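Local coordinates for protein (beta-tubulin binding post-chaperonin cofactor) (Saccharomyces cerevisiae, PDB 1QSD) that binds beta-tubulin as a post-chaperonin cofactor and takes part in an early step of the tubulin folding pathway, at residues 36-41 with 46-51; 74-79 with 94-99. All blocks are in the same frame, centred on the assembly; numbering follows the deposited sequence.

The two contacts sit toward opposite ends of an elongated, mostly helical chain and share helix 45-81. Contact 1 (36-41 with 46-51) joins the start of that helix to the end of helix 5-39, across a short connection. Contact 2 (74-79 with 94-99) joins its last turns to helix 90-104. Their centres lie 41 Å apart and their nearest atoms about 27 Å, on opposite sides of the chain's centre, without touching. The dimer nonetheless brings the two ends together, though not through a bond within either contact: between subunits, K50 of one chain forms a salt bridge with D75 of the other.

Contact 1. Residues 36-41 with 46-51; sequences KLKEDK and YDLKKQ
L37 and L48 carry this contact, where helix 5-39 runs out and helix 45-81 gets under way; their CA atoms are 6.1 Å apart. The two helices, joined by a short connection, form a helical hairpin, and the contact lies at its turn end, just before helix 5-39 stops at E39. L37 aims its CB at the opposing helix. L48 starts off along the flank, but with CG anti to its backbone N (chi1 164°) its branch swings back to the partner, and CD1 settles 4.1 Å from CB of L37. The same methyl also lies 4.2 Å from CB of K38, so a single carbon of L48 covers the bases of two successive residues. Farther out, L37 has its CG anti to the carbonyl carbon (chi1 -66°), which carries CD1 across to Q51. There the two side chains cross at about a right angle, and CD1 of L37 comes to 4.1 Å from OE1 of Q51. The backbone of D47 lies close by, its O 4.3 Å from L37 CD1.

The polar ends look to other partners: K38 reaches E52 through a salt bridge, and D47 pairs with K9 of the second subunit, whose I8 also packs on L37.

No hydrogen bond links the two segments, so what holds them directly is apolar packing around L37 and L48. Charge works at the margins: K38 to E52 spans the two helices at the edge of the contact, while D47 to K9 ties the hairpin to the second subunit.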
ATOM      1  N   LYS A  36       9.248  15.350 -11.344  1.00 32.58           N
ATOM      2  CA  LYS A  36       9.961  16.565 -10.981  1.00 31.14           C
ATOM      3  C   LYS A  36      11.462  16.368 -10.893  1.00 29.97           C
ATOM      4  O   LYS A  36      12.219  17.217 -11.353  1.00 30.84           O
ATOM      5  CB  LYS A  36       9.429  17.145  -9.676  1.00 35.11           C
ATOM      6  CG  LYS A  36       8.259  18.078  -9.895  1.00 42.73           C
ATOM      7  CD  LYS A  36       7.885  18.818  -8.630  1.00 49.43           C
ATOM      8  CE  LYS A  36       6.859  19.909  -8.901  1.00 52.10           C
ATOM      9  NZ  LYS A  36       6.368  20.505  -7.617  1.00 55.09           N
ATOM     10  N   LEU A  37      11.910  15.263 -10.312  1.00 26.76           N
ATOM     11  CA  LEU A  37      13.350  15.005 -10.230  1.00 24.00           C
ATOM     12  C   LEU A  37      13.954  14.648 -11.589  1.00 24.28           C
ATOM     13  O   LEU A  37      15.150  14.847 -11.823  1.00 23.95           O
ATOM     14  CB  LEU A  37      13.648  13.858  -9.277  1.00 20.45           C
ATOM     15  CG  LEU A  37      13.324  14.093  -7.821  1.00 19.67           C
ATOM     16  CD1 LEU A  37      13.715  12.877  -7.020  1.00 20.58           C
ATOM     17  CD2 LEU A  37      14.065  15.304  -7.360  1.00 20.57           C
ATOM     18  N   LYS A  38      13.151  14.035 -12.452  1.00 25.15           N
ATOM     19  CA  LYS A  38      13.619  13.635 -13.774  1.00 26.14           C
ATOM     20  C   LYS A  38      13.808  14.822 -14.730  1.00 24.94           C
ATOM     21  O   LYS A  38      14.699  14.804 -15.566  1.00 23.78           O
ATOM     22  CB  LYS A  38      12.673  12.602 -14.362  1.00 26.97           C
ATOM     23  CG  LYS A  38      13.362  11.610 -15.227  1.00 30.49           C
ATOM     24  CD  LYS A  38      12.507  10.377 -15.330  1.00 36.62           C
ATOM     25  CE  LYS A  38      13.093   9.399 -16.335  1.00 44.67           C
ATOM     26  NZ  LYS A  38      12.366   8.089 -16.318  1.00 46.09           N
ATOM     27  N   GLU A  39      12.975  15.846 -14.598  1.00 23.50           N
ATOM     28  CA  GLU A  39      13.077  17.045 -15.428  1.00 27.47           C
ATOM     29  C   GLU A  39      14.301  17.892 -15.044  1.00 26.43           C
ATOM     30  O   GLU A  39      14.978  18.460 -15.897  1.00 27.99           O
ATOM     31  CB  GLU A  39      11.799  17.874 -15.313  1.00 29.46           C
ATOM     32  CG  GLU A  39      10.559  17.150 -15.840  1.00 40.61           C
ATOM     33  CD  GLU A  39       9.294  17.989 -15.712  1.00 46.86           C
ATOM     34  OE1 GLU A  39       8.254  17.440 -15.273  1.00 52.08           O
ATOM     35  OE2 GLU A  39       9.344  19.198 -16.052  1.00 50.26           O
ATOM     36  N   ASP A  40      14.595  17.949 -13.753  1.00 23.87           N
ATOM     37  CA  ASP A  40      15.729  18.698 -13.254  1.00 18.53           C
ATOM     38  C   ASP A  40      17.033  17.926 -13.551  1.00 17.54           C
ATOM     39  O   ASP A  40      17.383  16.945 -12.903  1.00 12.89           O
ATOM     40  CB  ASP A  40      15.551  18.957 -11.751  1.00 19.41           C
ATOM     41  CG  ASP A  40      16.534  19.957 -11.208  1.00 20.54           C
ATOM     42  OD1 ASP A  40      16.289  20.527 -10.129  1.00 27.58           O
ATOM     43  OD2 ASP A  40      17.558  20.197 -11.865  1.00 23.11           O
ATOM     44  N   LYS A  41      17.776  18.391 -14.533  1.00 17.30           N
ATOM     45  CA  LYS A  41      19.021  17.734 -14.882  1.00 17.03           C
ATOM     46  C   LYS A  41      20.143  17.987 -13.878  1.00 17.42           C
ATOM     47  O   LYS A  41      21.207  17.400 -13.994  1.00 17.91           O
ATOM     48  CB  LYS A  41      19.481  18.134 -16.292  1.00 20.50           C
ATOM     49  CG  LYS A  41      18.906  17.279 -17.386  1.00 25.77           C
ATOM     50  CD  LYS A  41      17.410  17.377 -17.389  1.00 32.14           C
ATOM     51  CE  LYS A  41      16.804  16.365 -18.338  1.00 37.68           C
ATOM     52  NZ  LYS A  41      15.320  16.551 -18.403  1.00 42.67           N
ATOM     53  N   TYR A  46      21.834   9.083  -8.534  1.00 17.30           N
ATOM     54  CA  TYR A  46      21.513   8.243  -7.410  1.00 15.66           C
ATOM     55  C   TYR A  46      20.251   8.729  -6.664  1.00 12.55           C
ATOM     56  O   TYR A  46      19.422   7.927  -6.266  1.00 12.40           O
ATOM     57  CB  TYR A  46      22.727   8.141  -6.478  1.00 17.13           C
ATOM     58  CG  TYR A  46      22.479   7.284  -5.266  1.00 18.81           C
ATOM     59  CD1 TYR A  46      22.143   5.933  -5.403  1.00 20.03           C
ATOM     60  CD2 TYR A  46      22.478   7.846  -3.983  1.00 19.28           C
ATOM     61  CE1 TYR A  46      21.800   5.167  -4.296  1.00 19.94           C
ATOM     62  CE2 TYR A  46      22.141   7.098  -2.877  1.00 17.46           C
ATOM     63  CZ  TYR A  46      21.802   5.768  -3.033  1.00 20.97           C
ATOM     64  OH  TYR A  46      21.464   5.049  -1.920  1.00 22.36           O
ATOM     65  N   ASP A  47      20.056  10.024  -6.514  1.00 14.05           N
ATOM     66  CA  ASP A  47      18.852  10.473  -5.817  1.00 17.98           C
ATOM     67  C   ASP A  47      17.614  10.175  -6.645  1.00 20.61           C
ATOM     68  O   ASP A  47      16.558   9.848  -6.102  1.00 20.96           O
ATOM     69  CB  ASP A  47      18.909  11.961  -5.497  1.00 17.77           C
ATOM     70  CG  ASP A  47      19.949  12.286  -4.447  1.00 19.46           C
ATOM     71  OD1 ASP A  47      20.673  13.304  -4.601  1.00 21.48           O
ATOM     72  OD2 ASP A  47      20.044  11.526  -3.468  1.00 16.32           O
ATOM     73  N   LEU A  48      17.728  10.334  -7.959  1.00 19.60           N
ATOM     74  CA  LEU A  48      16.599  10.045  -8.834  1.00 20.37           C
ATOM     75  C   LEU A  48      16.315   8.533  -8.737  1.00 18.62           C
ATOM     76  O   LEU A  48      15.178   8.107  -8.546  1.00 16.60           O
ATOM     77  CB  LEU A  48      16.932  10.447 -10.284  1.00 18.72           C
ATOM     78  CG  LEU A  48      16.041   9.894 -11.393  1.00 18.46           C
ATOM     79  CD1 LEU A  48      14.629  10.425 -11.287  1.00 16.58           C
ATOM     80  CD2 LEU A  48      16.658  10.254 -12.726  1.00 22.18           C
ATOM     81  N   LYS A  49      17.372   7.739  -8.823  1.00 20.13           N
ATOM     82  CA  LYS A  49      17.262   6.283  -8.776  1.00 22.98           C
ATOM     83  C   LYS A  49      16.585   5.772  -7.480  1.00 23.62           C
ATOM     84  O   LYS A  49      15.742   4.873  -7.527  1.00 23.58           O
ATOM     85  CB  LYS A  49      18.641   5.671  -8.985  1.00 21.36           C
ATOM     86  CG  LYS A  49      18.652   4.219  -9.257  1.00 29.77           C
ATOM     87  CD  LYS A  49      17.934   3.875 -10.526  1.00 36.39           C
ATOM     88  CE  LYS A  49      16.435   3.688 -10.316  1.00 41.26           C
ATOM     89  NZ  LYS A  49      15.730   3.382 -11.593  1.00 43.87           N
ATOM     90  N   LYS A  50      16.906   6.384  -6.339  1.00 24.22           N
ATOM     91  CA  LYS A  50      16.283   6.001  -5.066  1.00 23.06           C
ATOM     92  C   LYS A  50      14.764   6.078  -5.209  1.00 22.21           C
ATOM     93  O   LYS A  50      14.046   5.152  -4.857  1.00 23.61           O
ATOM     94  CB  LYS A  50      16.747   6.933  -3.943  1.00 18.64           C
ATOM     95  CG  LYS A  50      18.146   6.638  -3.461  1.00 18.96           C
ATOM     96  CD  LYS A  50      18.712   7.774  -2.591  1.00 20.40           C
ATOM     97  CE  LYS A  50      17.909   7.966  -1.329  1.00 11.96           C
ATOM     98  NZ  LYS A  50      18.535   8.938  -0.428  1.00 11.38           N
ATOM     99  N   GLN A  51      14.304   7.152  -5.825  1.00 22.59           N
ATOM    100  CA  GLN A  51      12.894   7.392  -6.031  1.00 23.78           C
ATOM    101  C   GLN A  51      12.251   6.509  -7.071  1.00 24.24           C
ATOM    102  O   GLN A  51      11.098   6.127  -6.921  1.00 25.51           O
ATOM    103  CB  GLN A  51      12.664   8.844  -6.411  1.00 24.77           C
ATOM    104  CG  GLN A  51      11.577   9.490  -5.610  1.00 30.01           C
ATOM    105  CD  GLN A  51      12.048   9.884  -4.228  1.00 34.25           C
ATOM    106  OE1 GLN A  51      11.875  11.035  -3.807  1.00 35.30           O
ATOM    107  NE2 GLN A  51      12.649   8.943  -3.509  1.00 32.31           N
TER

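Contact 2. Residues 74-79 with 94-99; sequences EDLEQF and SAITSA
The helical segments 74-79 and 94-99 run roughly antiparallel, at 144° between their N-to-C directions and with axes 10.2 Å apart, E77 and I96 being the nearest pair of CA atoms. This is helix-on-helix packing in the helical bundle of the tubulin-binding cofactor A fold, where helix 90-104 lies against the end of helix 45-81. I96 points its CB at the partner helix and its two branches are shared out between neighbours. With CG1 anti to the carbonyl carbon (chi1 -67°), the longer branch slants across L76, whose CD2 lies 4.0 Å from I96 CG1. Its end, CD1, touches both residues, 3.7 Å from CG of E77 and near CG of L76, so the glutamate offers its aliphatic stem to the isoleucine. Cutting I96 back to an alanine is likely to open a gap between L76 and the stem of E77, whose chain would then be freer to turn. L76 also brushes A95, L76 CD2 to A95 CB at 4.4 Å. Helix 5-39 adds further packing, with L13 against L76 and K14 against A95, while L80 adds a further contact to I96. OE1 of E77 makes a long, weak ion pair with K73. The other carboxylate oxygen of E77, OE2, rests 3.7 Å from the CG2 methyl of I96.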
ATOM      1  N   GLU A  74     -15.460 -13.144  -9.151  1.00 12.54           N
ATOM      2  CA  GLU A  74     -15.952 -14.409  -9.646  1.00 15.64           C
ATOM      3  C   GLU A  74     -16.634 -15.247  -8.577  1.00 16.35           C
ATOM      4  O   GLU A  74     -17.575 -15.996  -8.859  1.00 17.05           O
ATOM      5  CB  GLU A  74     -14.823 -15.184 -10.309  1.00 16.96           C
ATOM      6  CG  GLU A  74     -14.274 -14.456 -11.523  1.00 26.85           C
ATOM      7  CD  GLU A  74     -13.319 -15.285 -12.361  1.00 28.83           C
ATOM      8  OE1 GLU A  74     -13.278 -15.057 -13.588  1.00 29.06           O
ATOM      9  OE2 GLU A  74     -12.612 -16.158 -11.801  1.00 30.82           O
ATOM     10  N   ASP A  75     -16.151 -15.116  -7.350  1.00 17.03           N
ATOM     11  CA  ASP A  75     -16.722 -15.833  -6.233  1.00 17.89           C
ATOM     12  C   ASP A  75     -18.123 -15.294  -5.972  1.00 15.12           C
ATOM     13  O   ASP A  75     -19.060 -16.072  -5.797  1.00 16.42           O
ATOM     14  CB  ASP A  75     -15.854 -15.650  -4.990  1.00 18.97           C
ATOM     15  CG  ASP A  75     -16.328 -16.501  -3.816  1.00 18.28           C
ATOM     16  OD1 ASP A  75     -16.469 -15.947  -2.706  1.00 18.20           O
ATOM     17  OD2 ASP A  75     -16.575 -17.719  -4.011  1.00 14.84           O
ATOM     18  N   LEU A  76     -18.262 -13.974  -5.994  1.00 11.68           N
ATOM     19  CA  LEU A  76     -19.553 -13.345  -5.766  1.00 14.73           C
ATOM     20  C   LEU A  76     -20.529 -13.667  -6.908  1.00 17.10           C
ATOM     21  O   LEU A  76     -21.695 -13.977  -6.663  1.00 19.49           O
ATOM     22  CB  LEU A  76     -19.376 -11.830  -5.555  1.00 11.52           C
ATOM     23  CG  LEU A  76     -20.583 -10.940  -5.221  1.00 12.43           C
ATOM     24  CD1 LEU A  76     -21.436 -11.570  -4.131  1.00 14.02           C
ATOM     25  CD2 LEU A  76     -20.120  -9.536  -4.818  1.00  8.00           C
ATOM     26  N   GLU A  77     -20.050 -13.602  -8.148  1.00 20.27           N
ATOM     27  CA  GLU A  77     -20.868 -13.909  -9.315  1.00 21.89           C
ATOM     28  C   GLU A  77     -21.357 -15.357  -9.236  1.00 22.95           C
ATOM     29  O   GLU A  77     -22.524 -15.633  -9.480  1.00 22.64           O
ATOM     30  CB  GLU A  77     -20.061 -13.720 -10.603  1.00 24.81           C
ATOM     31  CG  GLU A  77     -19.623 -12.276 -10.891  1.00 32.11           C
ATOM     32  CD  GLU A  77     -18.879 -12.114 -12.233  1.00 34.71           C
ATOM     33  OE1 GLU A  77     -17.763 -12.672 -12.384  1.00 37.55           O
ATOM     34  OE2 GLU A  77     -19.403 -11.417 -13.132  1.00 34.58           O
ATOM     35  N   GLN A  78     -20.469 -16.285  -8.912  1.00 21.61           N
ATOM     36  CA  GLN A  78     -20.870 -17.686  -8.804  1.00 24.56           C
ATOM     37  C   GLN A  78     -21.896 -17.922  -7.678  1.00 22.93           C
ATOM     38  O   GLN A  78     -22.869 -18.663  -7.843  1.00 22.93           O
ATOM     39  CB  GLN A  78     -19.637 -18.574  -8.607  1.00 27.08           C
ATOM     40  CG  GLN A  78     -19.892 -20.059  -8.886  1.00 40.35           C
ATOM     41  CD  GLN A  78     -20.126 -20.427 -10.391  1.00 47.66           C
ATOM     42  OE1 GLN A  78     -20.057 -21.613 -10.759  1.00 51.28           O
ATOM     43  NE2 GLN A  78     -20.376 -19.429 -11.245  1.00 49.30           N
ATOM     44  N   PHE A  79     -21.701 -17.251  -6.548  1.00 21.30           N
ATOM     45  CA  PHE A  79     -22.610 -17.384  -5.415  1.00 17.91           C
ATOM     46  C   PHE A  79     -24.024 -16.939  -5.833  1.00 17.36           C
ATOM     47  O   PHE A  79     -24.996 -17.621  -5.557  1.00 16.82           O
ATOM     48  CB  PHE A  79     -22.077 -16.537  -4.253  1.00 16.09           C
ATOM     49  CG  PHE A  79     -22.973 -16.514  -3.037  1.00 14.18           C
ATOM     50  CD1 PHE A  79     -22.920 -17.536  -2.091  1.00 12.09           C
ATOM     51  CD2 PHE A  79     -23.853 -15.452  -2.823  1.00 15.73           C
ATOM     52  CE1 PHE A  79     -23.732 -17.496  -0.942  1.00 12.22           C
ATOM     53  CE2 PHE A  79     -24.675 -15.409  -1.667  1.00 16.50           C
ATOM     54  CZ  PHE A  79     -24.607 -16.426  -0.737  1.00  8.39           C
ATOM     55  N   SER A  94     -24.154  -4.271  -7.933  1.00 17.66           N
ATOM     56  CA  SER A  94     -23.489  -2.990  -8.016  1.00 20.52           C
ATOM     57  C   SER A  94     -22.004  -3.169  -7.718  1.00 22.36           C
ATOM     58  O   SER A  94     -21.154  -2.568  -8.386  1.00 26.65           O
ATOM     59  CB  SER A  94     -24.117  -2.027  -7.008  1.00 22.35           C
ATOM     60  OG  SER A  94     -23.752  -0.690  -7.271  1.00 30.05           O
ATOM     61  N   ALA A  95     -21.681  -4.004  -6.735  1.00 20.61           N
ATOM     62  CA  ALA A  95     -20.295  -4.245  -6.384  1.00 17.42           C
ATOM     63  C   ALA A  95     -19.596  -4.900  -7.563  1.00 17.43           C
ATOM     64  O   ALA A  95     -18.473  -4.522  -7.898  1.00 17.57           O
ATOM     65  CB  ALA A  95     -20.213  -5.148  -5.161  1.00 20.22           C
ATOM     66  N   ILE A  96     -20.270  -5.874  -8.189  1.00 17.57           N
ATOM     67  CA  ILE A  96     -19.728  -6.633  -9.352  1.00 17.96           C
ATOM     68  C   ILE A  96     -19.416  -5.748 -10.562  1.00 18.03           C
ATOM     69  O   ILE A  96     -18.393  -5.919 -11.225  1.00 19.65           O
ATOM     70  CB  ILE A  96     -20.696  -7.761  -9.804  1.00 15.24           C
ATOM     71  CG1 ILE A  96     -20.773  -8.835  -8.716  1.00 15.14           C
ATOM     72  CG2 ILE A  96     -20.222  -8.373 -11.145  1.00 15.34           C
ATOM     73  CD1 ILE A  96     -21.766  -9.944  -8.980  1.00 13.32           C
ATOM     74  N   THR A  97     -20.315  -4.807 -10.824  1.00 20.25           N
ATOM     75  CA  THR A  97     -20.188  -3.847 -11.907  1.00 21.34           C
ATOM     76  C   THR A  97     -18.996  -2.924 -11.698  1.00 21.03           C
ATOM     77  O   THR A  97     -18.194  -2.755 -12.616  1.00 25.17           O
ATOM     78  CB  THR A  97     -21.488  -3.047 -12.060  1.00 22.81           C
ATOM     79  OG1 THR A  97     -22.505  -3.930 -12.542  1.00 24.26           O
ATOM     80  CG2 THR A  97     -21.316  -1.874 -13.042  1.00 24.10           C
ATOM     81  N   SER A  98     -18.836  -2.377 -10.496  1.00 19.37           N
ATOM     82  CA  SER A  98     -17.701  -1.509 -10.224  1.00 19.68           C
ATOM     83  C   SER A  98     -16.377  -2.248 -10.368  1.00 19.96           C
ATOM     84  O   SER A  98     -15.402  -1.710 -10.909  1.00 21.93           O
ATOM     85  CB  SER A  98     -17.803  -0.922  -8.826  1.00 22.00           C
ATOM     86  OG  SER A  98     -18.871   0.001  -8.765  1.00 26.93           O
ATOM     87  N   ALA A  99     -16.341  -3.484  -9.888  1.00 19.12           N
ATOM     88  CA  ALA A  99     -15.131  -4.286  -9.981  1.00 21.75           C
ATOM     89  C   ALA A  99     -14.780  -4.570 -11.444  1.00 21.31           C
ATOM     90  O   ALA A  99     -13.602  -4.549 -11.822  1.00 22.35           O
ATOM     91  CB  ALA A  99     -15.310  -5.606  -9.218  1.00 16.35           C
TER